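Local structure of acyl-CoA dehydrogenase FadE3 (Mycobacterium smegmatis, 4IV6) at residues R80-L85 with V352-R357; A250-G255 with V364-N369. The protein belongs to the acyl-CoA dehydrogenase family of flavoproteins, a mainly helical fold with a beta middle domain, and binds dihydroflavine-adenine dinucleotide. All blocks are in the same frame, centred on the assembly; numbering follows the deposited sequence.

Contact 1. Residues R80-L85 with V352-R357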
loop_
_atom_site.group_PDB
_atom_site.type_symbol
_atom_site.label_atom_id
_atom_site.label_comp_id
_atom_site.label_asym_id
_atom_site.label_seq_id
_atom_site.Cartn_x
_atom_site.Cartn_y
_atom_site.Cartn_z
ATOM N N ARG B 80 25.226 3.888 -1.168
ATOM C CA ARG B 80 25.006 3.364 -2.478
ATOM C C ARG B 80 25.972 2.210 -2.799
ATOM O O ARG B 80 25.561 1.167 -3.311
ATOM C CB ARG B 80 25.135 4.492 -3.487
ATOM C CG ARG B 80 24.951 4.120 -4.947
ATOM C CD ARG B 80 25.254 5.370 -5.794
ATOM N NE ARG B 80 25.439 4.974 -7.178
ATOM C CZ ARG B 80 26.587 4.634 -7.744
ATOM N NH1 ARG B 80 26.554 4.271 -9.003
ATOM N NH2 ARG B 80 27.754 4.750 -7.131
ATOM N N GLY B 81 27.252 2.386 -2.482
ATOM C CA GLY B 81 28.213 1.289 -2.667
ATOM C C GLY B 81 28.036 0.144 -1.671
ATOM O O GLY B 81 28.034 -1.026 -2.034
ATOM N N TRP B 82 27.888 0.487 -0.407
ATOM C CA TRP B 82 27.749 -0.507 0.655
ATOM C C TRP B 82 27.262 0.194 1.910
ATOM O O TRP B 82 27.983 1.028 2.465
ATOM C CB TRP B 82 29.076 -1.218 0.920
ATOM C CG TRP B 82 29.040 -2.407 1.820
ATOM C CD1 TRP B 82 27.937 -3.070 2.299
ATOM C CD2 TRP B 82 30.178 -3.123 2.310
ATOM N NE1 TRP B 82 28.335 -4.157 3.047
ATOM C CE2 TRP B 82 29.701 -4.199 3.085
ATOM C CE3 TRP B 82 31.560 -2.955 2.165
ATOM C CZ2 TRP B 82 30.555 -5.099 3.719
ATOM C CZ3 TRP B 82 32.401 -3.859 2.801
ATOM C CH2 TRP B 82 31.889 -4.912 3.564
ATOM N N MET B 83 26.030 -0.134 2.329
ATOM C CA MET B 83 25.386 0.529 3.460
ATOM C C MET B 83 26.323 0.549 4.667
ATOM O O MET B 83 26.414 1.550 5.387
ATOM C CB MET B 83 24.080 -0.194 3.822
ATOM C CG MET B 83 23.254 0.504 4.902
ATOM S SD MET B 83 21.778 -0.427 5.392
ATOM C CE MET B 83 22.511 -1.734 6.372
ATOM N N SER B 84 27.007 -0.574 4.878
ATOM C CA SER B 84 27.899 -0.731 6.028
ATOM C C SER B 84 28.986 0.367 6.125
ATOM O O SER B 84 29.420 0.715 7.225
ATOM C CB SER B 84 28.564 -2.123 5.991
ATOM O OG SER B 84 27.600 -3.177 6.111
ATOM N N LEU B 85 29.465 0.875 4.997
ATOM C CA LEU B 85 30.497 1.907 5.034
ATOM C C LEU B 85 29.945 3.248 5.537
ATOM O O LEU B 85 30.647 3.995 6.251
ATOM C CB LEU B 85 31.189 2.063 3.661
ATOM C CG LEU B 85 31.872 0.792 3.131
ATOM C CD1 LEU B 85 32.511 1.106 1.780
ATOM C CD2 LEU B 85 32.944 0.240 4.080
ATOM N N VAL B 352 20.972 -7.160 -5.848
ATOM C CA VAL B 352 19.703 -6.672 -5.343
ATOM C C VAL B 352 19.311 -7.405 -4.050
ATOM O O VAL B 352 18.652 -6.828 -3.211
ATOM C CB VAL B 352 18.559 -6.652 -6.398
ATOM C CG1 VAL B 352 18.818 -5.570 -7.441
ATOM C CG2 VAL B 352 18.389 -7.997 -7.111
ATOM N N GLU B 353 19.714 -8.663 -3.877
ATOM C CA GLU B 353 19.407 -9.373 -2.637
ATOM C C GLU B 353 20.100 -8.741 -1.448
ATOM O O GLU B 353 19.551 -8.717 -0.367
ATOM C CB GLU B 353 19.751 -10.860 -2.721
ATOM C CG GLU B 353 21.236 -11.177 -2.800
ATOM C CD GLU B 353 21.922 -11.349 -1.448
ATOM O OE1 GLU B 353 23.132 -11.043 -1.350
ATOM O OE2 GLU B 353 21.266 -11.816 -0.504
ATOM N N ARG B 354 21.292 -8.188 -1.662
ATOM C CA ARG B 354 21.989 -7.507 -0.596
ATOM C C ARG B 354 21.243 -6.219 -0.193
ATOM O O ARG B 354 21.110 -5.936 1.005
ATOM C CB ARG B 354 23.433 -7.169 -0.994
ATOM C CG ARG B 354 24.210 -6.613 0.174
ATOM C CD ARG B 354 25.241 -5.600 -0.176
ATOM N NE ARG B 354 25.917 -5.711 -1.478
ATOM C CZ ARG B 354 26.387 -4.627 -2.102
ATOM N NH1 ARG B 354 26.224 -3.402 -1.555
ATOM N NH2 ARG B 354 27.032 -4.742 -3.251
ATOM N N TYR B 355 20.802 -5.424 -1.170
ATOM C CA TYR B 355 20.055 -4.213 -0.818
ATOM C C TYR B 355 18.799 -4.565 -0.039
ATOM O O TYR B 355 18.415 -3.847 0.870
ATOM C CB TYR B 355 19.706 -3.347 -2.036
ATOM C CG TYR B 355 20.826 -3.184 -3.032
ATOM C CD1 TYR B 355 22.121 -2.875 -2.633
ATOM C CD2 TYR B 355 20.568 -3.310 -4.401
ATOM C CE1 TYR B 355 23.142 -2.729 -3.566
ATOM C CE2 TYR B 355 21.578 -3.173 -5.327
ATOM C CZ TYR B 355 22.843 -2.873 -4.911
ATOM O OH TYR B 355 23.795 -2.699 -5.874
ATOM N N PHE B 356 18.157 -5.656 -0.435
ATOM C CA PHE B 356 16.945 -6.149 0.207
ATOM C C PHE B 356 17.240 -6.523 1.672
ATOM O O PHE B 356 16.454 -6.237 2.553
ATOM C CB PHE B 356 16.415 -7.353 -0.595
ATOM C CG PHE B 356 15.202 -8.025 -0.015
ATOM C CD1 PHE B 356 13.929 -7.514 -0.231
ATOM C CD2 PHE B 356 15.314 -9.210 0.699
ATOM C CE1 PHE B 356 12.802 -8.165 0.287
ATOM C CE2 PHE B 356 14.196 -9.847 1.208
ATOM C CZ PHE B 356 12.948 -9.330 0.997
ATOM N N ARG B 357 18.385 -7.147 1.920
ATOM C CA ARG B 357 18.772 -7.525 3.285
ATOM C C ARG B 357 19.219 -6.315 4.111
ATOM O O ARG B 357 19.092 -6.331 5.311
ATOM C CB ARG B 357 19.928 -8.547 3.251
ATOM C CG ARG B 357 19.559 -9.957 2.840
ATOM C CD ARG B 357 20.737 -10.885 3.025
ATOM N NE ARG B 357 21.797 -10.625 2.058
ATOM C CZ ARG B 357 22.950 -10.009 2.300
ATOM N NH1 ARG B 357 23.277 -9.597 3.514
ATOM N NH2 ARG B 357 23.829 -9.867 1.315
HETATM O O HOH W 1 26.053 -0.586 -5.601
HETATM O O HOH W 2 27.533 -2.083 -4.404
HETATM O O HOH W 3 24.645 -2.090 0.628
#

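Contact 2. Residues A250-G255 with V364-N369. With FDA (dihydroflavine-adenine dinucleotide), chain D.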
loop_
_atom_site.group_PDB
_atom_site.type_symbol
_atom_site.label_atom_id
_atom_site.label_comp_id
_atom_site.label_asym_id
_atom_site.label_seq_id
_atom_site.Cartn_x
_atom_site.Cartn_y
_atom_site.Cartn_z
ATOM N N ALA B 250 18.615 8.676 6.939
ATOM C CA ALA B 250 17.840 8.937 5.724
ATOM C C ALA B 250 18.723 8.843 4.473
ATOM O O ALA B 250 18.324 8.275 3.465
ATOM C CB ALA B 250 17.158 10.284 5.796
ATOM N N ALA B 251 19.915 9.420 4.541
ATOM C CA ALA B 251 20.895 9.346 3.448
ATOM C C ALA B 251 21.359 7.924 3.164
ATOM O O ALA B 251 21.569 7.567 2.008
ATOM C CB ALA B 251 22.104 10.224 3.762
ATOM N N ARG B 252 21.556 7.108 4.206
ATOM C CA ARG B 252 21.838 5.715 3.967
ATOM C C ARG B 252 20.779 5.044 3.141
ATOM O O ARG B 252 21.079 4.216 2.277
ATOM C CB ARG B 252 21.922 4.917 5.255
ATOM C CG ARG B 252 23.266 4.805 5.815
ATOM C CD ARG B 252 23.281 3.794 6.948
ATOM N NE ARG B 252 23.591 4.490 8.156
ATOM C CZ ARG B 252 23.498 3.969 9.360
ATOM N NH1 ARG B 252 23.835 4.717 10.370
ATOM N NH2 ARG B 252 23.082 2.724 9.552
ATOM N N ALA B 253 19.535 5.369 3.465
ATOM C CA ALA B 253 18.389 4.764 2.834
ATOM C C ALA B 253 18.248 5.268 1.389
ATOM O O ALA B 253 17.991 4.482 0.485
ATOM C CB ALA B 253 17.134 5.018 3.676
ATOM N N THR B 254 18.455 6.560 1.131
ATOM C CA THR B 254 18.409 6.989 -0.250
ATOM C C THR B 254 19.565 6.422 -1.068
ATOM O O THR B 254 19.417 6.210 -2.249
ATOM C CB THR B 254 18.339 8.506 -0.440
ATOM O OG1 THR B 254 19.462 9.141 0.179
ATOM C CG2 THR B 254 17.027 9.029 0.089
ATOM N N GLY B 255 20.690 6.129 -0.421
ATOM C CA GLY B 255 21.850 5.564 -1.097
ATOM C C GLY B 255 21.588 4.135 -1.496
ATOM O O GLY B 255 21.833 3.756 -2.650
ATOM N N VAL B 364 14.217 -0.709 11.463
ATOM C CA VAL B 364 14.069 -1.310 12.810
ATOM C C VAL B 364 15.240 -1.088 13.737
ATOM O O VAL B 364 15.113 -1.297 14.951
ATOM C CB VAL B 364 13.845 -2.848 12.795
ATOM C CG1 VAL B 364 12.664 -3.202 11.942
ATOM C CG2 VAL B 364 15.092 -3.625 12.341
ATOM N N GLY B 365 16.371 -0.707 13.171
ATOM C CA GLY B 365 17.650 -0.721 13.888
ATOM C C GLY B 365 18.351 0.624 13.971
ATOM O O GLY B 365 19.536 0.697 14.327
ATOM N N GLU B 366 17.650 1.701 13.650
ATOM C CA GLU B 366 18.209 3.059 13.885
ATOM C C GLU B 366 17.098 3.908 14.496
ATOM O O GLU B 366 16.617 4.894 13.901
ATOM C CB GLU B 366 18.713 3.633 12.566
ATOM C CG GLU B 366 19.881 2.867 11.932
ATOM C CD GLU B 366 21.225 3.119 12.618
ATOM O OE1 GLU B 366 21.261 3.962 13.551
ATOM O OE2 GLU B 366 22.261 2.482 12.227
ATOM N N GLY B 367 16.687 3.517 15.709
ATOM C CA GLY B 367 15.362 3.871 16.214
ATOM C C GLY B 367 14.314 3.222 15.285
ATOM O O GLY B 367 14.539 3.074 14.074
ATOM N N THR B 368 13.173 2.810 15.819
ATOM C CA THR B 368 12.162 2.222 14.951
ATOM C C THR B 368 11.240 3.249 14.285
ATOM O O THR B 368 11.027 4.356 14.770
ATOM C CB THR B 368 11.258 1.221 15.697
ATOM O OG1 THR B 368 10.375 1.928 16.572
ATOM C CG2 THR B 368 12.091 0.193 16.463
ATOM N N ASN B 369 10.622 2.833 13.193
ATOM C CA ASN B 369 9.704 3.710 12.524
ATOM C C ASN B 369 8.394 3.921 13.296
ATOM O O ASN B 369 7.766 4.968 13.130
ATOM C CB ASN B 369 9.523 3.312 11.065
ATOM C CG ASN B 369 10.653 3.837 10.183
ATOM O OD1 ASN B 369 11.506 4.597 10.640
ATOM N ND2 ASN B 369 10.688 3.390 8.938
HETATM P PA FDA D . 11.683 -2.402 21.225
HETATM O O1A FDA D . 11.768 -1.036 21.860
HETATM O O2A FDA D . 11.725 -3.642 22.075
HETATM O O5B FDA D . 10.367 -2.433 20.314
HETATM C C5B FDA D . 9.853 -3.644 19.714
HETATM C C4B FDA D . 8.637 -3.290 18.839
HETATM O O4B FDA D . 7.652 -2.549 19.586
HETATM C C3B FDA D . 9.007 -2.384 17.684
HETATM O O3B FDA D . 8.086 -2.610 16.595
HETATM C C2B FDA D . 8.827 -1.008 18.290
HETATM O O2B FDA D . 8.625 0.036 17.342
HETATM C C1B FDA D . 7.557 -1.229 19.076
HETATM N N9A FDA D . 7.367 -0.254 20.184
HETATM C C8A FDA D . 8.085 -0.214 21.329
HETATM N N7A FDA D . 7.622 0.761 22.135
HETATM C C5A FDA D . 6.597 1.358 21.481
HETATM C C6A FDA D . 5.674 2.450 21.744
HETATM N N6A FDA D . 5.761 3.116 22.897
HETATM N N1A FDA D . 4.743 2.789 20.825
HETATM C C2A FDA D . 4.634 2.099 19.678
HETATM N N3A FDA D . 5.456 1.076 19.353
HETATM C C4A FDA D . 6.415 0.669 20.210
HETATM N N1 FDA D . 21.659 1.299 19.241
HETATM C C2 FDA D . 22.631 2.049 19.755
HETATM O O2 FDA D . 22.457 2.581 20.867
HETATM N N3 FDA D . 23.794 2.250 19.111
HETATM C C4 FDA D . 24.093 1.715 17.927
HETATM O O4 FDA D . 25.213 1.912 17.381
HETATM C C4X FDA D . 23.055 0.891 17.275
HETATM N N5 FDA D . 23.241 0.270 16.092
HETATM C C5X FDA D . 22.457 -0.788 15.762
HETATM C C6 FDA D . 22.853 -1.711 14.787
HETATM C C7 FDA D . 22.034 -2.778 14.418
HETATM C C7M FDA D . 22.489 -3.784 13.392
HETATM C C8 FDA D . 20.769 -2.924 15.022
HETATM C C8M FDA D . 19.807 -4.040 14.686
HETATM C C9 FDA D . 20.381 -2.015 15.992
HETATM C C9A FDA D . 21.217 -0.958 16.385
HETATM N N10 FDA D . 20.796 -0.077 17.403
HETATM C C10 FDA D . 21.803 0.687 18.035
HETATM C "C1'" FDA D . 19.688 -0.525 18.255
HETATM C "C2'" FDA D . 18.422 0.106 17.717
HETATM O "O2'" FDA D . 18.432 1.522 17.902
HETATM C "C3'" FDA D . 17.228 -0.535 18.425
HETATM O "O3'" FDA D . 17.030 -1.827 17.860
HETATM C "C4'" FDA D . 15.950 0.258 18.289
HETATM O "O4'" FDA D . 16.047 1.315 19.258
HETATM C "C5'" FDA D . 14.710 -0.582 18.643
HETATM O "O5'" FDA D . 14.933 -1.205 19.888
HETATM P P FDA D . 14.368 -2.617 20.330
HETATM O O1P FDA D . 14.716 -2.680 21.803
HETATM O O2P FDA D . 14.892 -3.669 19.415
HETATM O O3P FDA D . 12.785 -2.450 20.065
HETATM O O HOH W 4 23.753 5.209 13.112
#

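Contact 1. Residues R80-L85 with V352-R357
Arg354 reaches from helix 352-364 to the backbone of Gly81, where helix 68-81 passes into helix 83-102. One direct hydrogen bond carries the contact: NH1 of Arg354 donates to O of Gly81 at 3.0 Å, meeting the oxygen 33° out of the carbonyl plane. The side chain starts with CG anti to the backbone N (chi1 -173°) and then bends at chi2 and chi3 to present the edge of its guanidinium group.

Water extends the bonding. One molecule donates to Gly81 O (2.6 Å) and accepts from Arg354 NH2 (2.9 Å), so the carbonyl takes both a direct and a water-relayed bond from the same guanidinium. A second water accepts from both Arg354 NH1 and Met83 N, while a third donates to both Arg80 O and Tyr355 OH, and that hydroxyl is also hydrogen-bonded to Asp263.

Close packing adds little. NH1 of Arg354 also lies 3.9 Å from CA of Trp82, and within its own helix CE1 of Tyr355 sits 3.7 Å above one face of the Arg354 guanidinium, toward the rim. Arg357 forms a side-on salt bridge with Glu353 through NE and NH2, one to each oxygen, and its NH1 makes another with Glu34.

The result is a buried arginine binding the carbonyl at a helix-helix junction, joining the N-terminal and C-terminal helical domains of the acyl-CoA dehydrogenase fold.

Contact 2. Residues A250-G255 with V364-N369
Arg252 and Glu366 meet crosswise: their side chains lie at about a right angle, and the guanidinium and carboxylate planes stand 90° apart. Instead of the flat two-by-two pairing these groups often adopt, a single oxygen takes the arginine. NH2 of Arg252 forms a salt bridge with OE2 of Glu366 at 2.8 Å, approaching from above the carboxylate plane (49° out of it), and NH1 adds a weak bond to the same OE2 at 3.3 Å. The bend of Glu366 at chi2 (-76°) turns its carboxylate into this position.

The other oxygen is reached indirectly. A water lying in the guanidinium plane accepts from Arg252 NH1 and donates to Glu366 OE1, with 2.8 Å between the water oxygen and OE1. Gln248 takes a further bond from NH1, and Leu361 packs against both side chains.

On either side of Glu366 in sequence the loop lies along dihydroflavine-adenine dinucleotide. Gly365 O comes within 3.1 Å of ligand atom C9A, and Gly367 N makes a weak bond of 3.4 Å to O2'. Thr368 OG1 lies 2.7 Å from ligand atom O2B and also caps the backbone N of Ile371 at the start of helix 369-383.

Chemically, the crossed salt bridge and its water engage both carboxylate oxygens of Glu366, tying the ligand-binding loop to helix 234-270 and probably limiting how far the carboxylate can rotate.

Contacts 1 and 2 use successive parts of the same C-terminal region: 352-357 lies on helix 352-364, and the second segment of contact 2 runs from the end of that helix through the loop to the start of helix 369-383. Their centres are about 12 Å apart, and they touch where Arg80 CB packs 3.5 Å from Gly255 O. Contact 1 is wholly buried and spans two domains, with an arginine bonded to a neutral backbone carbonyl and waters bridging to neighbouring backbone and side-chain atoms. Contact 2 is partly buried, stays within the C-terminal domain, and sets arginine against a carboxylate beside the bound dinucleotide. One kind of side chain can thus join two domains in one place and tie a ligand-lining loop to a helix in another.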